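Local coordinates for protein toll-receptor-related 2 (Hydra vulgaris, PDB 4W8H) that probably relays receptor signals inside the cell through its TIR domain, as a membrane-bound member of the Toll-receptor-related family, at residues D15-W18 and V19-L23; Y106-W109 and C110-D113. One frame throughout, in Å; residues are numbered along the deposited sequence. Where two conformers were deposited one is given.

Interaction 1. Residues D15-W18 and V19-L23; sequences DREW and VINTL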
ATOM      1  N   ASP A  15      12.428   0.082  -0.313  1.00  8.86           N
ATOM      2  CA  ASP A  15      11.762  -0.117   0.977  1.00  8.39           C
ATOM      3  C   ASP A  15      11.331  -1.561   1.198  1.00  8.28           C
ATOM      4  O   ASP A  15      10.564  -1.841   2.099  1.00  8.59           O
ATOM      5  CB  ASP A  15      10.538   0.808   1.026  1.00  8.49           C
ATOM      6  CG  ASP A  15      10.912   2.265   0.936  1.00  8.65           C
ATOM      7  OD1 ASP A  15      11.911   2.693   1.550  1.00 11.06           O
ATOM      8  OD2 ASP A  15      10.195   2.997   0.230  1.00  9.75           O
ATOM      9  N   ARG A  16      11.831  -2.485   0.394  1.00  9.45           N
ATOM     10  CA  ARG A  16      11.420  -3.878   0.455  0.52  8.11           C
ATOM     11  C   ARG A  16      11.626  -4.530   1.796  1.00  8.53           C
ATOM     12  O   ARG A  16      10.824  -5.386   2.176  1.00  9.03           O
ATOM     13  CB  ARG A  16      12.115  -4.691  -0.630  0.52  9.86           C
ATOM     14  CG  ARG A  16      11.491  -6.058  -0.901  0.52 11.43           C
ATOM     15  CD  ARG A  16      11.947  -6.612  -2.231  0.52 13.49           C
ATOM     16  NE  ARG A  16      13.364  -6.915  -2.209  0.52 14.41           N
ATOM     17  CZ  ARG A  16      14.045  -7.406  -3.240  0.52 17.18           C
ATOM     18  NH1 ARG A  16      13.449  -7.639  -4.402  0.52 17.75           N
ATOM     19  NH2 ARG A  16      15.328  -7.641  -3.099  0.52 19.39           N
ATOM     20  N   GLU A  17      12.736  -4.215   2.466  1.00  9.57           N
ATOM     21  CA  GLU A  17      13.012  -4.892   3.737  1.00 11.50           C
ATOM     22  C   GLU A  17      11.853  -4.732   4.728  1.00  9.59           C
ATOM     23  O   GLU A  17      11.321  -5.729   5.249  1.00 10.64           O
ATOM     24  CB  GLU A  17      14.343  -4.430   4.355  1.00 13.84           C
ATOM     25  CG  GLU A  17      14.800  -5.236   5.576  1.00 18.97           C
ATOM     26  CD  GLU A  17      16.150  -4.728   6.185  1.00 25.46           C
ATOM     27  OE1 GLU A  17      16.634  -3.659   5.763  1.00 33.98           O
ATOM     28  OE2 GLU A  17      16.729  -5.399   7.067  1.00 29.29           O
ATOM     29  N   TRP A  18      11.456  -3.484   5.000  1.00  8.25           N
ATOM     30  CA  TRP A  18      10.361  -3.225   5.949  1.00  7.80           C
ATOM     31  C   TRP A  18       9.055  -3.719   5.356  1.00  6.73           C
ATOM     32  O   TRP A  18       8.239  -4.336   6.030  1.00  6.26           O
ATOM     33  CB  TRP A  18      10.268  -1.735   6.268  1.00  9.06           C
ATOM     34  CG  TRP A  18       9.245  -1.384   7.289  1.00  9.99           C
ATOM     35  CD1 TRP A  18       9.416  -1.350   8.650  1.00 10.85           C
ATOM     36  CD2 TRP A  18       7.920  -0.959   7.039  1.00 10.11           C
ATOM     37  NE1 TRP A  18       8.264  -0.949   9.257  1.00 12.39           N
ATOM     38  CE2 TRP A  18       7.330  -0.674   8.295  1.00 12.09           C
ATOM     39  CE3 TRP A  18       7.168  -0.747   5.877  1.00  7.87           C
ATOM     40  CZ2 TRP A  18       6.004  -0.217   8.419  1.00 13.93           C
ATOM     41  CZ3 TRP A  18       5.850  -0.262   5.997  1.00 10.44           C
ATOM     42  CH2 TRP A  18       5.277  -0.031   7.269  1.00 12.90           C
ATOM     43  N   VAL A  19       8.844  -3.504   4.066  1.00  6.33           N
ATOM     44  CA  VAL A  19       7.569  -3.901   3.476  1.00  6.09           C
ATOM     45  C   VAL A  19       7.346  -5.389   3.559  1.00  5.60           C
ATOM     46  O   VAL A  19       6.261  -5.824   3.958  1.00  6.42           O
ATOM     47  CB  VAL A  19       7.420  -3.359   2.038  1.00  6.62           C
ATOM     48  CG1 VAL A  19       6.178  -4.033   1.370  1.00  7.57           C
ATOM     49  CG2 VAL A  19       7.289  -1.847   2.072  1.00  7.93           C
ATOM     50  N   ILE A  20       8.342  -6.192   3.199  1.00  5.82           N
ATOM     51  CA  ILE A  20       8.124  -7.620   3.179  1.00  6.70           C
ATOM     52  C   ILE A  20       8.232  -8.207   4.587  1.00  6.21           C
ATOM     53  O   ILE A  20       7.370  -8.997   5.018  1.00  7.53           O
ATOM     54  CB  ILE A  20       9.103  -8.306   2.242  1.00  8.22           C
ATOM     55  CG1 ILE A  20       8.890  -7.811   0.807  1.00  9.14           C
ATOM     56  CG2 ILE A  20       8.946  -9.827   2.334  1.00  9.34           C
ATOM     57  CD1 ILE A  20       7.572  -8.202   0.211  1.00 11.01           C
ATOM     58  N   ASN A  21       9.283  -7.833   5.321  1.00  6.84           N
ATOM     59  CA  ASN A  21       9.535  -8.492   6.593  1.00  7.69           C
ATOM     60  C   ASN A  21       8.719  -7.984   7.735  1.00  7.59           C
ATOM     61  O   ASN A  21       8.568  -8.713   8.732  1.00  7.61           O
ATOM     62  CB  ASN A  21      11.030  -8.405   6.941  1.00 10.30           C
ATOM     63  CG  ASN A  21      11.892  -9.055   5.906  1.00 15.04           C
ATOM     64  OD1 ASN A  21      12.768  -8.423   5.328  1.00 19.85           O
ATOM     65  ND2 ASN A  21      11.613 -10.311   5.622  1.00 19.17           N
ATOM     66  N   THR A  22       8.225  -6.748   7.643  1.00  6.36           N
ATOM     67  CA  THR A  22       7.395  -6.181   8.709  1.00  5.97           C
ATOM     68  C   THR A  22       5.945  -6.058   8.285  1.00  6.52           C
ATOM     69  O   THR A  22       5.073  -6.681   8.887  1.00  7.04           O
ATOM     70  CB  THR A  22       7.982  -4.849   9.223  1.00  7.84           C
ATOM     71  OG1 THR A  22       9.293  -5.075   9.752  1.00  8.11           O
ATOM     72  CG2 THR A  22       7.086  -4.237  10.316  1.00  8.50           C
ATOM     73  N   LEU A  23       5.668  -5.277   7.244  1.00  7.07           N
ATOM     74  CA  LEU A  23       4.276  -5.024   6.884  1.00  6.48           C
ATOM     75  C   LEU A  23       3.555  -6.261   6.378  1.00  6.10           C
ATOM     76  O   LEU A  23       2.491  -6.641   6.904  1.00  6.87           O
ATOM     77  CB  LEU A  23       4.258  -3.883   5.854  1.00  6.34           C
ATOM     78  CG  LEU A  23       2.894  -3.513   5.267  1.00  6.95           C
ATOM     79  CD1 LEU A  23       1.936  -3.040   6.295  1.00  8.12           C
ATOM     80  CD2 LEU A  23       3.056  -2.508   4.150  1.00  7.10           C
TER
HETATM   81  O   HOH W   1      11.796  -5.208   8.650  1.00 17.73           O

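Interaction 2. Residues Y106-W109 and C110-D113; sequences YLDW and CDKD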
ATOM      1  N   TYR A 106      -3.297  10.084   6.367  1.00  7.62           N
ATOM      2  CA  TYR A 106      -2.445   8.934   6.241  1.00  6.65           C
ATOM      3  C   TYR A 106      -2.113   8.349   7.622  1.00  8.06           C
ATOM      4  O   TYR A 106      -2.282   9.002   8.663  1.00  9.50           O
ATOM      5  CB  TYR A 106      -1.143   9.272   5.484  1.00  8.93           C
ATOM      6  CG  TYR A 106      -0.311  10.424   5.987  1.00 10.10           C
ATOM      7  CD1 TYR A 106       0.512  10.313   7.089  1.00 10.92           C
ATOM      8  CD2 TYR A 106      -0.298  11.616   5.290  1.00 14.47           C
ATOM      9  CE1 TYR A 106       1.270  11.384   7.519  1.00 13.02           C
ATOM     10  CE2 TYR A 106       0.480  12.688   5.682  1.00 17.88           C
ATOM     11  CZ  TYR A 106       1.266  12.560   6.815  1.00 17.48           C
ATOM     12  OH  TYR A 106       2.051  13.621   7.217  1.00 20.93           O
ATOM     13  N   LEU A 107      -1.639   7.112   7.624  1.00  6.77           N
ATOM     14  CA  LEU A 107      -1.082   6.479   8.814  1.00  7.93           C
ATOM     15  C   LEU A 107       0.398   6.847   8.892  1.00  7.45           C
ATOM     16  O   LEU A 107       1.173   6.491   8.004  1.00  8.74           O
ATOM     17  CB  LEU A 107      -1.240   4.956   8.764  1.00 10.79           C
ATOM     18  CG  LEU A 107      -2.664   4.489   8.628  1.00 11.05           C
ATOM     19  CD1 LEU A 107      -2.692   2.989   8.462  1.00 15.05           C
ATOM     20  CD2 LEU A 107      -3.539   4.930   9.779  1.00 16.66           C
ATOM     21  N   ASP A 108       0.792   7.503   9.976  1.00  8.39           N
ATOM     22  CA  ASP A 108       2.112   8.094  10.042  1.00  8.88           C
ATOM     23  C   ASP A 108       3.047   7.191  10.842  1.00  8.46           C
ATOM     24  O   ASP A 108       3.117   7.300  12.068  1.00 11.83           O
ATOM     25  CB  ASP A 108       2.047   9.473  10.698  1.00 11.43           C
ATOM     26  CG  ASP A 108       3.363  10.238  10.584  1.00 14.55           C
ATOM     27  OD1 ASP A 108       4.389   9.637  10.180  1.00 15.06           O
ATOM     28  OD2 ASP A 108       3.373  11.451  10.905  1.00 16.21           O
ATOM     29  N   TRP A 109       3.799   6.336  10.170  1.00  8.18           N
ATOM     30  CA  TRP A 109       4.760   5.446  10.849  1.00  8.21           C
ATOM     31  C   TRP A 109       5.897   6.256  11.437  1.00  8.49           C
ATOM     32  O   TRP A 109       6.513   5.850  12.433  1.00  9.48           O
ATOM     33  CB  TRP A 109       5.299   4.417   9.849  1.00  7.69           C
ATOM     34  CG  TRP A 109       6.408   3.560  10.388  1.00  8.07           C
ATOM     35  CD1 TRP A 109       7.714   3.703  10.163  1.00 10.42           C
ATOM     36  CD2 TRP A 109       6.261   2.407  11.223  1.00  7.14           C
ATOM     37  NE1 TRP A 109       8.429   2.735  10.824  1.00  9.82           N
ATOM     38  CE2 TRP A 109       7.546   1.923  11.472  1.00  8.58           C
ATOM     39  CE3 TRP A 109       5.172   1.751  11.782  1.00  8.79           C
ATOM     40  CZ2 TRP A 109       7.777   0.807  12.255  1.00  9.41           C
ATOM     41  CZ3 TRP A 109       5.389   0.654  12.561  1.00 11.03           C
ATOM     42  CH2 TRP A 109       6.689   0.184  12.796  1.00 10.32           C
ATOM     43  N   CYS A 110       6.191   7.409  10.883  1.00  8.99           N
ATOM     44  CA  CYS A 110       7.304   8.215  11.340  1.00 10.01           C
ATOM     45  C   CYS A 110       7.045   8.874  12.676  1.00 11.78           C
ATOM     46  O   CYS A 110       8.006   9.281  13.359  1.00 15.83           O
ATOM     47  CB  CYS A 110       7.588   9.298  10.311  1.00 13.62           C
ATOM     48  SG  CYS A 110       8.035   8.704   8.712  1.00 15.92           S
ATOM     49  N   ASP A 111       5.792   9.027  13.085  1.00 12.07           N
ATOM     50  CA  ASP A 111       5.446   9.660  14.360  1.00 14.17           C
ATOM     51  C   ASP A 111       5.600   8.616  15.465  1.00 13.10           C
ATOM     52  O   ASP A 111       4.687   7.840  15.759  1.00 13.44           O
ATOM     53  CB  ASP A 111       4.004  10.144  14.268  1.00 16.99           C
ATOM     54  CG  ASP A 111       3.597  11.066  15.412  1.00 21.90           C
ATOM     55  OD1 ASP A 111       4.258  11.029  16.467  1.00 22.46           O
ATOM     56  OD2 ASP A 111       2.589  11.784  15.242  1.00 23.63           O
ATOM     57  N   LYS A 112       6.774   8.615  16.095  1.00 13.14           N
ATOM     58  CA  LYS A 112       7.130   7.505  16.973  1.00 13.04           C
ATOM     59  C   LYS A 112       6.192   7.387  18.177  1.00 12.87           C
ATOM     60  O   LYS A 112       5.866   6.283  18.593  1.00 15.32           O
ATOM     61  CB  LYS A 112       8.583   7.612  17.443  1.00 14.10           C
ATOM     62  CG  LYS A 112       9.602   7.473  16.323  1.00 15.42           C
ATOM     63  CD  LYS A 112      11.012   7.511  16.855  1.00 17.69           C
ATOM     64  CE  LYS A 112      12.033   7.850  15.799  1.00 20.18           C
ATOM     65  NZ  LYS A 112      12.059   6.925  14.679  1.00 24.77           N
ATOM     66  N   ASP A 113       5.762   8.516  18.721  1.00 15.86           N
ATOM     67  CA  ASP A 113       4.954   8.490  19.942  1.00 17.52           C
ATOM     68  C   ASP A 113       3.581   7.829  19.731  1.00 18.54           C
ATOM     69  O   ASP A 113       2.974   7.326  20.696  1.00 21.03           O
ATOM     70  CB  ASP A 113       4.741   9.906  20.503  1.00 19.79           C
ATOM     71  CG  ASP A 113       5.999  10.524  21.087  1.00 25.06           C
ATOM     72  OD1 ASP A 113       7.035   9.822  21.213  1.00 23.32           O
ATOM     73  OD2 ASP A 113       5.911  11.730  21.422  1.00 31.45           O
TER
HETATM   74  O   HOH W   2       3.076   5.841  14.249  1.00 16.71           O
HETATM   75  O   HOH W   3       1.424  12.112  13.121  1.00 34.09           O

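Interaction 1. Residues D15-W18 and V19-L23
Trp18 and Thr22, one helical turn apart, meet because the indole CG stands anti to its own backbone N (chi1 -176°) and the ring, turned by a chi2 of 88°, leans along the helix over the next turn. The helix sets Thr22 CB over one indole face, in a CH-pi contact 4.0 Å from the centroid of the five-membered ring of Trp18; the chi1 of Thr22, with CG2 anti to N, then lays CG2 3.6 Å from Trp18 NE1. On the six-membered ring, CZ3 rests 4.0 Å from Leu23 CB, and CE3, nearer the backbone, touches Val19 CG2. Beneath this ring the helix widens into a pi-type turn. Trp18 O accepts two backbone donors: Leu23 N at 3.0 Å, nearly along the C=O axis, and Thr22 N at 2.9 Å, tilted 35° from the carbonyl plane. The preceding turn is regular, with Ile20 N bonded to Arg16 O and the side chains of these two residues lying alongside each other. Trp18 also stacks on Tyr92, and Leu23 packs on Trp119 of helix 115-127. Replacing Trp18 by an alanine would probably strip Thr22 CB and Leu23 CB of their aromatic cover and open a gap beside Tyr92. At Thr22, OG1 turns instead to a water at 2.7 Å. The threonine thus divides its chemistry, carbon against the indole and hydroxyl to water, on a helix that packs against Ile9 and Val64 of the flavodoxin-like sheet through the neighbouring Val19 and Leu23.

Interaction 2. Residues Y106-W109 and C110-D113
Asp108, the first residue of a type I beta turn that ends at Asp111, bends its carboxylate over the turn toward Cys110 and Asp111. Its CB lies 4.1 Å from Asp111 CB, and with CG anti to the backbone N (chi1 -170°) the carboxylate is carried forward over the turn's backbone. There Asp108 CG comes within 3.7 Å of Asp111 N, and the two oxygens part company. OD1 takes weak hydrogen bonds from Cys110 N at 3.0 Å, in the manner of an Asx turn, and from Asp111 N at 3.3 Å, both well bent, the first at an N-H...O angle of 124°; Cys110 CB also lies close to OD1. OD2 faces Asp111 instead, its carboxylate plane 67° from that of Asp111, and a water donates to Asp108 OD2 at 3.0 Å. A second water donates to Asp108 O at 2.6 Å and to Asp111 O, linking the carbonyl oxygens of the first and last residues of the turn. Trp109, at the second position, has its O bonded to Arg115 and its ring in a cation-pi contact with the same residue. Several weak bonds thus hold the turn after edge strand 107-108, with Asp111 N shared between Asp108 O and OD1. Asp108 OD2 and Asp111 OD2 stand 4.4 Å apart, so their like charges probably disfavour each other, while the amides of Cys110 and Asp111 are likely to offset part of the charge on Asp108.

Interaction 1 comes first along the chain, on helix 16-29 of the beta-alpha-beta unit that joins strands 5-10 and 34-35; interaction 2 follows much later, where edge strand 107-108 leads into helix 115-127. Their centres are about 16 Å apart, yet the two meet through their tryptophans, Trp18 NE1 lying 3.5 Å from Trp109 CZ2 with the ring planes at about 60°. Helix 115-127 is common to both surroundings: Trp119 receives Thr22 and Leu23, while Phe118 meets Trp109 edge to face. Aromatic packing therefore joins the first helix of the TIR domain to its last strand and closing helix, parts far apart in sequence, on one side of the parallel sheet.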